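Side-chain contact in cryptic loci regulator 2 (Schizosaccharomyces pombe 972h-, PDB 5IKJ), which promotes transcriptional silencing of heterochromatin in the SHREC repressor complex, acting upstream of histone deacetylases and supporting nucleosome positioning: residues Y172-G177 with L187-W192. Sequence-based numbering, arbitrary orientation.
Sequences YGHPSG and LHHLYW. With ZN (zinc ion), chain C.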
loop_
_atom_site.group_PDB
_atom_site.type_symbol
_atom_site.label_atom_id
_atom_site.label_comp_id
_atom_site.label_asym_id
_atom_site.label_seq_id
_atom_site.Cartn_x
_atom_site.Cartn_y
_atom_site.Cartn_z
ATOM N N TYR A 172 -18.081 26.150 12.597
ATOM C CA TYR A 172 -18.290 25.791 13.992
ATOM C C TYR A 172 -19.091 24.496 14.090
ATOM O O TYR A 172 -19.721 24.050 13.128
ATOM C CB TYR A 172 -19.019 26.908 14.740
ATOM C CG TYR A 172 -18.153 28.097 15.103
ATOM C CD1 TYR A 172 -17.917 29.117 14.190
ATOM C CD2 TYR A 172 -17.586 28.207 16.367
ATOM C CE1 TYR A 172 -17.133 30.209 14.523
ATOM C CE2 TYR A 172 -16.799 29.294 16.708
ATOM C CZ TYR A 172 -16.577 30.292 15.782
ATOM O OH TYR A 172 -15.798 31.375 16.116
ATOM N N GLY A 173 -19.061 23.895 15.279
ATOM C CA GLY A 173 -19.771 22.654 15.524
ATOM C C GLY A 173 -18.950 21.641 16.293
ATOM O O GLY A 173 -19.501 20.765 16.964
ATOM N N HIS A 174 -17.629 21.755 16.209
ATOM C CA HIS A 174 -16.761 20.787 16.859
ATOM C C HIS A 174 -16.971 20.833 18.372
ATOM O O HIS A 174 -17.113 21.920 18.945
ATOM C CB HIS A 174 -15.298 21.073 16.518
ATOM C CG HIS A 174 -14.357 19.980 16.916
ATOM N ND1 HIS A 174 -13.753 19.929 18.153
ATOM C CD2 HIS A 174 -13.916 18.894 16.238
ATOM C CE1 HIS A 174 -12.979 18.861 18.220
ATOM N NE2 HIS A 174 -13.061 18.216 17.070
ATOM N N PRO A 175 -16.998 19.681 19.051
ATOM C CA PRO A 175 -17.294 19.688 20.495
ATOM C C PRO A 175 -16.396 20.598 21.318
ATOM O O PRO A 175 -16.822 21.075 22.379
ATOM C CB PRO A 175 -17.110 18.216 20.892
ATOM C CG PRO A 175 -17.368 17.453 19.647
ATOM C CD PRO A 175 -16.866 18.310 18.524
ATOM N N SER A 176 -15.164 20.853 20.874
ATOM C CA SER A 176 -14.264 21.713 21.633
ATOM C C SER A 176 -14.745 23.156 21.695
ATOM O O SER A 176 -14.209 23.937 22.491
ATOM C CB SER A 176 -12.860 21.671 21.026
ATOM O OG SER A 176 -12.829 22.304 19.758
ATOM N N GLY A 177 -15.736 23.528 20.887
ATOM C CA GLY A 177 -16.190 24.898 20.817
ATOM C C GLY A 177 -15.389 25.781 19.889
ATOM O O GLY A 177 -15.698 26.975 19.778
ATOM N N LEU A 187 -11.372 19.091 6.798
ATOM C CA LEU A 187 -11.401 17.864 6.008
ATOM C C LEU A 187 -10.926 16.664 6.816
ATOM O O LEU A 187 -11.483 15.567 6.694
ATOM C CB LEU A 187 -10.547 18.024 4.751
ATOM C CG LEU A 187 -11.286 18.325 3.449
ATOM C CD1 LEU A 187 -10.284 18.449 2.324
ATOM C CD2 LEU A 187 -12.317 17.248 3.118
ATOM N N HIS A 188 -9.894 16.845 7.640
ATOM C CA HIS A 188 -9.383 15.724 8.421
ATOM C C HIS A 188 -10.424 15.227 9.416
ATOM O O HIS A 188 -10.573 14.016 9.612
ATOM C CB HIS A 188 -8.092 16.127 9.132
ATOM C CG HIS A 188 -6.949 16.375 8.197
ATOM N ND1 HIS A 188 -6.202 15.353 7.654
ATOM C CD2 HIS A 188 -6.434 17.525 7.701
ATOM C CE1 HIS A 188 -5.272 15.862 6.866
ATOM N NE2 HIS A 188 -5.391 17.177 6.878
ATOM N N HIS A 189 -11.159 16.145 10.048
ATOM C CA HIS A 189 -12.253 15.734 10.920
ATOM C C HIS A 189 -13.393 15.122 10.116
ATOM O O HIS A 189 -13.984 14.119 10.533
ATOM C CB HIS A 189 -12.754 16.925 11.735
ATOM C CG HIS A 189 -13.615 16.539 12.896
ATOM N ND1 HIS A 189 -13.100 16.007 14.057
ATOM C CD2 HIS A 189 -14.956 16.600 13.073
ATOM C CE1 HIS A 189 -14.085 15.760 14.902
ATOM N NE2 HIS A 189 -15.222 16.111 14.328
ATOM N N LEU A 190 -13.718 15.713 8.963
ATOM C CA LEU A 190 -14.730 15.124 8.092
ATOM C C LEU A 190 -14.370 13.691 7.730
ATOM O O LEU A 190 -15.226 12.798 7.760
ATOM C CB LEU A 190 -14.886 15.966 6.824
ATOM C CG LEU A 190 -15.887 15.435 5.793
ATOM C CD1 LEU A 190 -17.293 15.402 6.370
ATOM C CD2 LEU A 190 -15.849 16.262 4.517
ATOM N N TYR A 191 -13.106 13.454 7.376
ATOM C CA TYR A 191 -12.673 12.117 6.991
ATOM C C TYR A 191 -12.765 11.148 8.164
ATOM O O TYR A 191 -13.076 9.967 7.979
ATOM C CB TYR A 191 -11.248 12.184 6.446
ATOM C CG TYR A 191 -10.651 10.849 6.081
ATOM C CD1 TYR A 191 -10.971 10.227 4.881
ATOM C CD2 TYR A 191 -9.753 10.217 6.928
ATOM C CE1 TYR A 191 -10.419 9.008 4.541
ATOM C CE2 TYR A 191 -9.196 9.000 6.597
ATOM C CZ TYR A 191 -9.533 8.400 5.403
ATOM O OH TYR A 191 -8.980 7.185 5.071
ATOM N N TRP A 192 -12.499 11.630 9.381
ATOM C CA TRP A 192 -12.646 10.788 10.563
ATOM C C TRP A 192 -14.106 10.436 10.814
ATOM O O TRP A 192 -14.415 9.325 11.257
ATOM C CB TRP A 192 -12.049 11.497 11.778
ATOM C CG TRP A 192 -12.315 10.805 13.077
ATOM C CD1 TRP A 192 -11.637 9.739 13.592
ATOM C CD2 TRP A 192 -13.326 11.138 14.036
ATOM N NE1 TRP A 192 -12.168 9.383 14.809
ATOM C CE2 TRP A 192 -13.206 10.227 15.104
ATOM C CE3 TRP A 192 -14.325 12.116 14.094
ATOM C CZ2 TRP A 192 -14.044 10.264 16.216
ATOM C CZ3 TRP A 192 -15.157 12.150 15.198
ATOM C CH2 TRP A 192 -15.011 11.231 16.245
HETATM ZN ZN ZN C . -11.061 15.697 14.470
#
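His174 points the CD2–NE2 edge of its imidazole at one face of the His189 ring, an edge-to-face (T-shaped) pair with the two planes at 65° and the centroids 4.6 Å apart. The closest touch is His174 CD2 to His189 CE1, 3.4 Å, displaced from the centre of the His189 ring toward its rim. On the opposite face of His189 lies the indole of Trp192, one helical turn on, with CE3 3.7 Å above the imidazole plane; the metal-binding ring is thus clasped between a histidine edge and a tryptophan. With CG anti to the backbone N (chi1 -165°) the ring of His189 stands off helix 183-195, and its turn about CB–CG brings ND1 to the zinc, 2.1 Å away. Cys204, Cys206 and Cys209 complete the site of three cysteines and one histidine, and NE2 of His189 is hydrogen-bonded to Asp21.

His174 is itself fixed by the next shell. It is the first residue of a type I beta turn closed by the backbone bond from Gly177 N to His174 O, and within that turn its ND1 is held twice: Ser176 N donates to it from 29° out of the ring plane, while Ser176 OG pairs with it at 3.0 Å. Pro175 CD lies over one face of the His174 ring, toward its rim, 3.4 Å above the plane. Replacing His174 by an alanine removes the ring edge, which is likely to leave one face of the zinc-bound imidazole without its aromatic neighbour and Ser176 without the ring nitrogen it bonds to.

Chemically, the metal and Asp21 grip both nitrogens of His189, and the carboxylate is likely to make the imidazole a stronger electron donor to zinc; His174 adds a ring contact that links the loop after strand 168-172 to this buried site.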